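Local coordinates for protein phosphoinositol-specific phospholipase C (Pseudomonas sp., PDB 5FYP) that probably cleaves phosphoinositides as a calcium-dependent phosphoinositide-specific phospholipase C of a Gram-negative bacterium, at residues H111-Q122 / L180-H190. Numbering follows the deposited sequence.
With CA (calcium ion), chain I.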
ATOM      1  N   HIS A 111     -17.594   0.002   2.046  1.00 15.09           N
ATOM      2  CA  HIS A 111     -16.514  -0.738   2.650  1.00 14.26           C
ATOM      3  C   HIS A 111     -15.463   0.150   3.310  1.00 11.59           C
ATOM      4  O   HIS A 111     -15.197   1.281   2.881  1.00 13.00           O
ATOM      5  CB  HIS A 111     -15.850  -1.698   1.646  1.00 12.95           C
ATOM      6  CG  HIS A 111     -15.175  -1.046   0.466  1.00 13.88           C
ATOM      7  ND1 HIS A 111     -13.938  -0.465   0.530  1.00 12.78           N
ATOM      8  CD2 HIS A 111     -15.570  -0.941  -0.823  1.00 16.11           C
ATOM      9  CE1 HIS A 111     -13.604  -0.015  -0.667  1.00 11.05           C
ATOM     10  NE2 HIS A 111     -14.567  -0.307  -1.510  1.00 13.47           N
ATOM     11  N   PHE A 112     -14.863  -0.386   4.356  1.00 11.74           N
ATOM     12  CA  PHE A 112     -13.677   0.189   4.949  1.00 11.02           C
ATOM     13  C   PHE A 112     -12.629   0.364   3.851  1.00 10.46           C
ATOM     14  O   PHE A 112     -12.531  -0.479   2.950  1.00 11.63           O
ATOM     15  CB  PHE A 112     -13.189  -0.766   6.048  1.00 11.54           C
ATOM     16  CG  PHE A 112     -12.033  -0.260   6.830  1.00 11.35           C
ATOM     17  CD1 PHE A 112     -10.741  -0.415   6.353  1.00 10.65           C
ATOM     18  CD2 PHE A 112     -12.215   0.383   8.039  1.00 12.68           C
ATOM     19  CE1 PHE A 112      -9.665   0.104   7.047  1.00 10.79           C
ATOM     20  CE2 PHE A 112     -11.146   0.863   8.751  1.00 12.86           C
ATOM     21  CZ  PHE A 112      -9.870   0.732   8.253  1.00 12.18           C
ATOM     22  N   PRO A 113     -11.850   1.455   3.859  1.00 10.54           N
ATOM     23  CA  PRO A 113     -10.918   1.679   2.764  1.00  9.72           C
ATOM     24  C   PRO A 113      -9.954   0.518   2.567  1.00  8.70           C
ATOM     25  O   PRO A 113      -9.419  -0.024   3.545  1.00  9.99           O
ATOM     26  CB  PRO A 113     -10.184   2.952   3.177  1.00  9.30           C
ATOM     27  CG  PRO A 113     -10.392   3.042   4.665  1.00 10.03           C
ATOM     28  CD  PRO A 113     -11.796   2.530   4.850  1.00 10.01           C
ATOM     29  N   ILE A 114      -9.731   0.171   1.301  1.00  9.10           N
ATOM     30  CA  ILE A 114      -8.800  -0.907   0.943  1.00  8.47           C
ATOM     31  C   ILE A 114      -7.442  -0.304   0.612  1.00  8.15           C
ATOM     32  O   ILE A 114      -7.384   0.645  -0.153  1.00  9.80           O
ATOM     33  CB  ILE A 114      -9.313  -1.689  -0.256  1.00  9.59           C
ATOM     34  CG1 ILE A 114     -10.624  -2.390   0.075  1.00 11.00           C
ATOM     35  CG2 ILE A 114      -8.269  -2.679  -0.768  1.00  9.51           C
ATOM     36  CD1 ILE A 114     -11.395  -2.852  -1.150  1.00 12.53           C
ATOM     37  N   THR A 115      -6.400  -0.873   1.186  1.00  7.74           N
ATOM     38  CA  THR A 115      -5.039  -0.459   0.888  1.00  7.62           C
ATOM     39  C   THR A 115      -4.359  -1.594   0.124  1.00  7.57           C
ATOM     40  O   THR A 115      -4.354  -2.741   0.574  1.00  8.15           O
ATOM     41  CB  THR A 115      -4.261  -0.106   2.159  1.00  7.88           C
ATOM     42  OG1 THR A 115      -4.928   0.959   2.834  1.00  9.02           O
ATOM     43  CG2 THR A 115      -2.854   0.365   1.856  1.00  9.19           C
ATOM     44  N   LEU A 116      -3.795  -1.272  -1.032  1.00  7.31           N
ATOM     45  CA  LEU A 116      -3.081  -2.243  -1.881  1.00  7.49           C
ATOM     46  C   LEU A 116      -1.617  -1.872  -1.949  1.00  6.65           C
ATOM     47  O   LEU A 116      -1.256  -0.816  -2.467  1.00  8.30           O
ATOM     48  CB  LEU A 116      -3.623  -2.283  -3.288  1.00  9.97           C
ATOM     49  CG  LEU A 116      -5.036  -2.613  -3.530  1.00 12.41           C
ATOM     50  CD1 LEU A 116      -5.304  -2.726  -5.033  1.00 14.16           C
ATOM     51  CD2 LEU A 116      -5.427  -3.911  -2.841  1.00 13.02           C
ATOM     52  N   ILE A 117      -0.787  -2.762  -1.429  1.00  6.73           N
ATOM     53  CA  ILE A 117       0.664  -2.608  -1.490  1.00  7.07           C
ATOM     54  C   ILE A 117       1.127  -3.194  -2.818  1.00  7.25           C
ATOM     55  O   ILE A 117       0.962  -4.368  -3.096  1.00  9.90           O
ATOM     56  CB  ILE A 117       1.338  -3.371  -0.318  1.00  8.84           C
ATOM     57  CG1 ILE A 117       0.720  -2.962   1.060  1.00  9.54           C
ATOM     58  CG2 ILE A 117       2.860  -3.247  -0.357  1.00 10.84           C
ATOM     59  CD1 ILE A 117       0.790  -1.498   1.414  1.00 10.08           C
ATOM     60  N   LEU A 118       1.677  -2.325  -3.666  1.00  7.12           N
ATOM     61  CA  LEU A 118       2.157  -2.669  -4.995  1.00  7.00           C
ATOM     62  C   LEU A 118       3.676  -2.717  -4.914  1.00  6.69           C
ATOM     63  O   LEU A 118       4.339  -1.676  -4.921  1.00  7.40           O
ATOM     64  CB  LEU A 118       1.629  -1.677  -6.016  1.00  8.10           C
ATOM     65  CG  LEU A 118       0.100  -1.513  -6.013  1.00  8.97           C
ATOM     66  CD1 LEU A 118      -0.304  -0.431  -6.994  1.00 10.29           C
ATOM     67  CD2 LEU A 118      -0.619  -2.802  -6.297  1.00 11.04           C
ATOM     68  N   ASP A 119       4.201  -3.935  -4.795  1.00  6.89           N
ATOM     69  CA  ASP A 119       5.613  -4.176  -4.552  1.00  6.99           C
ATOM     70  C   ASP A 119       6.289  -4.419  -5.910  1.00  7.23           C
ATOM     71  O   ASP A 119       6.168  -5.470  -6.527  1.00  8.16           O
ATOM     72  CB  ASP A 119       5.776  -5.357  -3.613  1.00  8.25           C
ATOM     73  CG  ASP A 119       7.176  -5.560  -3.088  1.00 10.50           C
ATOM     74  OD1 ASP A 119       8.030  -4.676  -3.334  1.00 12.73           O
ATOM     75  OD2 ASP A 119       7.397  -6.616  -2.405  1.00 11.97           O
ATOM     76  N   LYS A 120       6.915  -3.349  -6.416  1.00  7.37           N
ATOM     77  CA  LYS A 120       7.490  -3.330  -7.735  1.00  7.75           C
ATOM     78  C   LYS A 120       8.825  -4.077  -7.730  1.00  7.67           C
ATOM     79  O   LYS A 120       9.661  -3.812  -6.895  1.00  8.48           O
ATOM     80  CB  LYS A 120       7.712  -1.887  -8.187  1.00  8.02           C
ATOM     81  CG  LYS A 120       8.086  -1.786  -9.656  1.00  8.52           C
ATOM     82  CD  LYS A 120       8.220  -0.355 -10.151  1.00  9.58           C
ATOM     83  CE  LYS A 120       8.047  -0.168 -11.621  1.00 13.14           C
ATOM     84  NZ  LYS A 120       8.617  -1.212 -12.493  1.00  9.85           N
ATOM     85  N   LYS A 121       9.019  -4.968  -8.707  1.00  8.14           N
ATOM     86  CA  LYS A 121      10.180  -5.874  -8.703  1.00  8.40           C
ATOM     87  C   LYS A 121      11.265  -5.559  -9.720  1.00  8.92           C
ATOM     88  O   LYS A 121      12.370  -6.077  -9.591  1.00 10.68           O
ATOM     89  CB  LYS A 121       9.706  -7.318  -8.839  1.00  9.23           C
ATOM     90  CG  LYS A 121       8.856  -7.769  -7.652  1.00  9.74           C
ATOM     91  CD  LYS A 121       9.617  -7.822  -6.344  1.00 11.87           C
ATOM     92  CE  LYS A 121       8.736  -8.179  -5.172  1.00 14.58           C
ATOM     93  NZ  LYS A 121       9.491  -8.186  -3.892  1.00 15.87           N
ATOM     94  N   GLN A 122      10.984  -4.703 -10.704  1.00  9.11           N
ATOM     95  CA  GLN A 122      11.962  -4.281 -11.718  1.00  9.34           C
ATOM     96  C   GLN A 122      11.923  -2.752 -11.796  1.00  9.85           C
ATOM     97  O   GLN A 122      11.161  -2.090 -11.101  1.00 11.93           O
ATOM     98  CB  GLN A 122      11.674  -4.956 -13.055  1.00 10.02           C
ATOM     99  CG  GLN A 122      11.889  -6.458 -12.963  1.00 11.43           C
ATOM    100  CD  GLN A 122      11.565  -7.214 -14.209  1.00 14.47           C
ATOM    101  OE1 GLN A 122      10.449  -7.167 -14.705  1.00 11.84           O
ATOM    102  NE2 GLN A 122      12.525  -8.003 -14.665  1.00 60.51           N
ATOM    103  N   LEU A 180     -13.426   7.744   4.384  1.00 11.68           N
ATOM    104  CA  LEU A 180     -12.795   6.959   3.325  1.00 11.68           C
ATOM    105  C   LEU A 180     -13.591   5.718   2.916  1.00 12.06           C
ATOM    106  O   LEU A 180     -13.067   4.820   2.266  1.00 11.76           O
ATOM    107  CB  LEU A 180     -11.380   6.569   3.743  1.00 10.78           C
ATOM    108  CG  LEU A 180     -10.400   7.715   3.967  1.00 11.25           C
ATOM    109  CD1 LEU A 180      -9.147   7.184   4.618  1.00 11.87           C
ATOM    110  CD2 LEU A 180     -10.103   8.431   2.685  1.00 12.38           C
ATOM    111  N   GLN A 181     -14.881   5.683   3.245  1.00 12.36           N
ATOM    112  CA  GLN A 181     -15.699   4.556   2.816  1.00 13.64           C
ATOM    113  C   GLN A 181     -15.652   4.409   1.316  1.00 11.74           C
ATOM    114  O   GLN A 181     -15.745   5.399   0.575  1.00 14.24           O
ATOM    115  CB  GLN A 181     -17.171   4.800   3.139  1.00 16.81           C
ATOM    116  CG  GLN A 181     -17.641   4.438   4.492  1.00 23.10           C
ATOM    117  CD  GLN A 181     -19.120   4.761   4.643  1.00 32.01           C
ATOM    118  OE1 GLN A 181     -19.955   4.369   3.808  1.00 47.14           O
ATOM    119  NE2 GLN A 181     -19.427   5.476   5.661  1.00 49.25           N
ATOM    120  N   GLY A 182     -15.527   3.168   0.867  1.00 12.17           N
ATOM    121  CA  GLY A 182     -15.500   2.890  -0.556  1.00 13.38           C
ATOM    122  C   GLY A 182     -14.230   3.275  -1.290  1.00 12.53           C
ATOM    123  O   GLY A 182     -14.175   3.136  -2.507  1.00 14.12           O
ATOM    124  N   LYS A 183     -13.213   3.725  -0.559  1.00 12.06           N
ATOM    125  CA  LYS A 183     -11.992   4.175  -1.197  1.00 10.76           C
ATOM    126  C   LYS A 183     -10.953   3.054  -1.304  1.00 10.00           C
ATOM    127  O   LYS A 183     -10.961   2.072  -0.553  1.00 10.35           O
ATOM    128  CB  LYS A 183     -11.406   5.385  -0.471  1.00 12.34           C
ATOM    129  CG  LYS A 183     -12.336   6.594  -0.335  1.00 16.60           C
ATOM    130  CD  LYS A 183     -12.915   7.144  -1.619  1.00 17.70           C
ATOM    131  CE  LYS A 183     -11.876   7.740  -2.520  1.00 18.53           C
ATOM    132  NZ  LYS A 183     -12.536   8.025  -3.834  1.00 16.96           N
ATOM    133  N   VAL A 184     -10.050   3.246  -2.262  1.00  9.83           N
ATOM    134  CA  VAL A 184      -8.862   2.407  -2.465  1.00  9.09           C
ATOM    135  C   VAL A 184      -7.631   3.313  -2.416  1.00  8.56           C
ATOM    136  O   VAL A 184      -7.584   4.354  -3.040  1.00  9.36           O
ATOM    137  CB  VAL A 184      -8.936   1.682  -3.808  1.00 10.03           C
ATOM    138  CG1 VAL A 184      -7.653   0.932  -4.118  1.00 10.76           C
ATOM    139  CG2 VAL A 184     -10.132   0.733  -3.844  1.00 10.81           C
ATOM    140  N   LEU A 185      -6.651   2.888  -1.611  1.00  8.03           N
ATOM    141  CA  LEU A 185      -5.350   3.547  -1.482  1.00  7.65           C
ATOM    142  C   LEU A 185      -4.289   2.634  -2.057  1.00  7.27           C
ATOM    143  O   LEU A 185      -4.209   1.482  -1.663  1.00  9.20           O
ATOM    144  CB  LEU A 185      -4.999   3.849  -0.011  1.00  8.21           C
ATOM    145  CG  LEU A 185      -5.765   4.972   0.672  1.00  8.93           C
ATOM    146  CD1 LEU A 185      -7.218   4.635   0.922  1.00 11.47           C
ATOM    147  CD2 LEU A 185      -5.093   5.347   1.975  1.00 10.34           C
ATOM    148  N   LEU A 186      -3.493   3.151  -2.971  1.00  7.34           N
ATOM    149  CA  LEU A 186      -2.428   2.400  -3.604  1.00  6.72           C
ATOM    150  C   LEU A 186      -1.081   2.843  -3.035  1.00  6.75           C
ATOM    151  O   LEU A 186      -0.856   4.044  -2.870  1.00  7.13           O
ATOM    152  CB  LEU A 186      -2.445   2.631  -5.094  1.00  7.75           C
ATOM    153  CG  LEU A 186      -3.773   2.303  -5.771  1.00  8.42           C
ATOM    154  CD1 LEU A 186      -3.703   2.640  -7.242  1.00 10.20           C
ATOM    155  CD2 LEU A 186      -4.176   0.849  -5.562  1.00  8.77           C
ATOM    156  N   VAL A 187      -0.193   1.870  -2.792  1.00  6.53           N
ATOM    157  CA  VAL A 187       1.090   2.161  -2.152  1.00  6.34           C
ATOM    158  C   VAL A 187       2.183   1.514  -2.986  1.00  6.82           C
ATOM    159  O   VAL A 187       2.072   0.346  -3.338  1.00  9.20           O
ATOM    160  CB  VAL A 187       1.104   1.581  -0.738  1.00  7.08           C
ATOM    161  CG1 VAL A 187       2.416   1.957  -0.030  1.00  7.77           C
ATOM    162  CG2 VAL A 187      -0.111   2.049   0.070  1.00  6.69           C
ATOM    163  N   LEU A 188       3.242   2.243  -3.282  1.00  6.70           N
ATOM    164  CA  LEU A 188       4.381   1.713  -4.041  1.00  6.87           C
ATOM    165  C   LEU A 188       5.508   1.326  -3.084  1.00  6.79           C
ATOM    166  O   LEU A 188       5.929   2.123  -2.238  1.00  7.15           O
ATOM    167  CB  LEU A 188       4.883   2.762  -5.022  1.00  7.53           C
ATOM    168  CG  LEU A 188       5.982   2.311  -5.973  1.00  8.38           C
ATOM    169  CD1 LEU A 188       5.486   1.208  -6.913  1.00  9.68           C
ATOM    170  CD2 LEU A 188       6.516   3.488  -6.753  1.00  9.15           C
ATOM    171  N   ASN A 189       5.988   0.087  -3.236  1.00  6.62           N
ATOM    172  CA  ASN A 189       7.208  -0.374  -2.584  1.00  6.89           C
ATOM    173  C   ASN A 189       8.194  -0.810  -3.672  1.00  7.16           C
ATOM    174  O   ASN A 189       7.792  -1.160  -4.792  1.00  7.35           O
ATOM    175  CB  ASN A 189       6.965  -1.546  -1.616  1.00  7.38           C
ATOM    176  CG  ASN A 189       6.153  -1.214  -0.383  1.00  7.62           C
ATOM    177  OD1 ASN A 189       5.859  -0.050  -0.017  1.00 10.60           O
ATOM    178  ND2 ASN A 189       5.825  -2.228   0.311  1.00  7.23           N
ATOM    179  N   HIS A 190       9.464  -0.881  -3.294  1.00  8.13           N
ATOM    180  CA  HIS A 190      10.538  -1.428  -4.124  1.00  8.32           C
ATOM    181  C   HIS A 190      11.717  -1.664  -3.191  1.00  8.35           C
ATOM    182  O   HIS A 190      11.810  -1.020  -2.156  1.00  9.96           O
ATOM    183  CB  HIS A 190      10.903  -0.434  -5.264  1.00  8.69           C
ATOM    184  CG  HIS A 190      11.802  -0.990  -6.331  1.00  8.45           C
ATOM    185  ND1 HIS A 190      13.152  -1.155  -6.162  1.00  9.24           N
ATOM    186  CD2 HIS A 190      11.516  -1.439  -7.575  1.00  9.49           C
ATOM    187  CE1 HIS A 190      13.656  -1.693  -7.243  1.00  9.83           C
ATOM    188  NE2 HIS A 190      12.682  -1.889  -8.118  1.00  9.19           N
TER
HETATM  189 CA    CA I1303       6.028  -8.496  -1.703  0.80 12.02          CA
HETATM  190  O   HOH W   1       7.861  -9.998  -2.189  1.00 14.45           O
HETATM  191  O   HOH W   2       7.303  -8.711   0.322  1.00 23.49           O
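With CG held between its backbone N and carbonyl carbon (chi1 63°), the His111 ring folds back over Gly182, whose CA lies 3.6 Å from the ring centroid in a CH-pi contact over one face. In the ring plane, His111 ND1 bonds the Phe112 carbonyl, while NE2 reaches Ser105 OG, so both nitrogens fix the rotation of the imidazole. With an alanine here, the CA of Gly182 would probably lose the ring over it, and Ser105 OG and the Phe112 carbonyl their imidazole partners. Gly182 sits in the type II turn Leu180-Lys183, at positive phi; its N-H meets His111 O at 2.8 Å. Across the same turn, Pro113 CG packs on Leu180 CB at 3.8 Å, the two side chains at about a right angle.

From Ile114 onward the strands run parallel, joined by a ladder from Ile114 N to Lys183 O through Lys120 N to Asn189 O. On one face Leu116 and Leu186 lie side by side, with CD1 of the former 3.8 Å from CD2 of the latter; on the other, Val187 CG2 meets Thr115 CG2 at 3.7 Å and Ile117 CD1 at 3.9 Å. At the C-terminal end, Asp119, CG anti to its N (chi1 -170°), binds calcium through OD2 at 2.4 Å. Lys121 NZ bridges to that oxygen from above the carboxylate plane and also donates to a calcium-bound water.

Asn27, Glu48 and Asp50 complete the protein ligands of the metal, all at or near the C-terminal ends of their strands, consistent with the active-site end of a TIM barrel. Strand 46-52 pairs with the other edge of 114-120, and helix 133-144 covers the leucine face through Phe144, Val140 and Phe136, while helix 193-203 packs on Leu188 and His190.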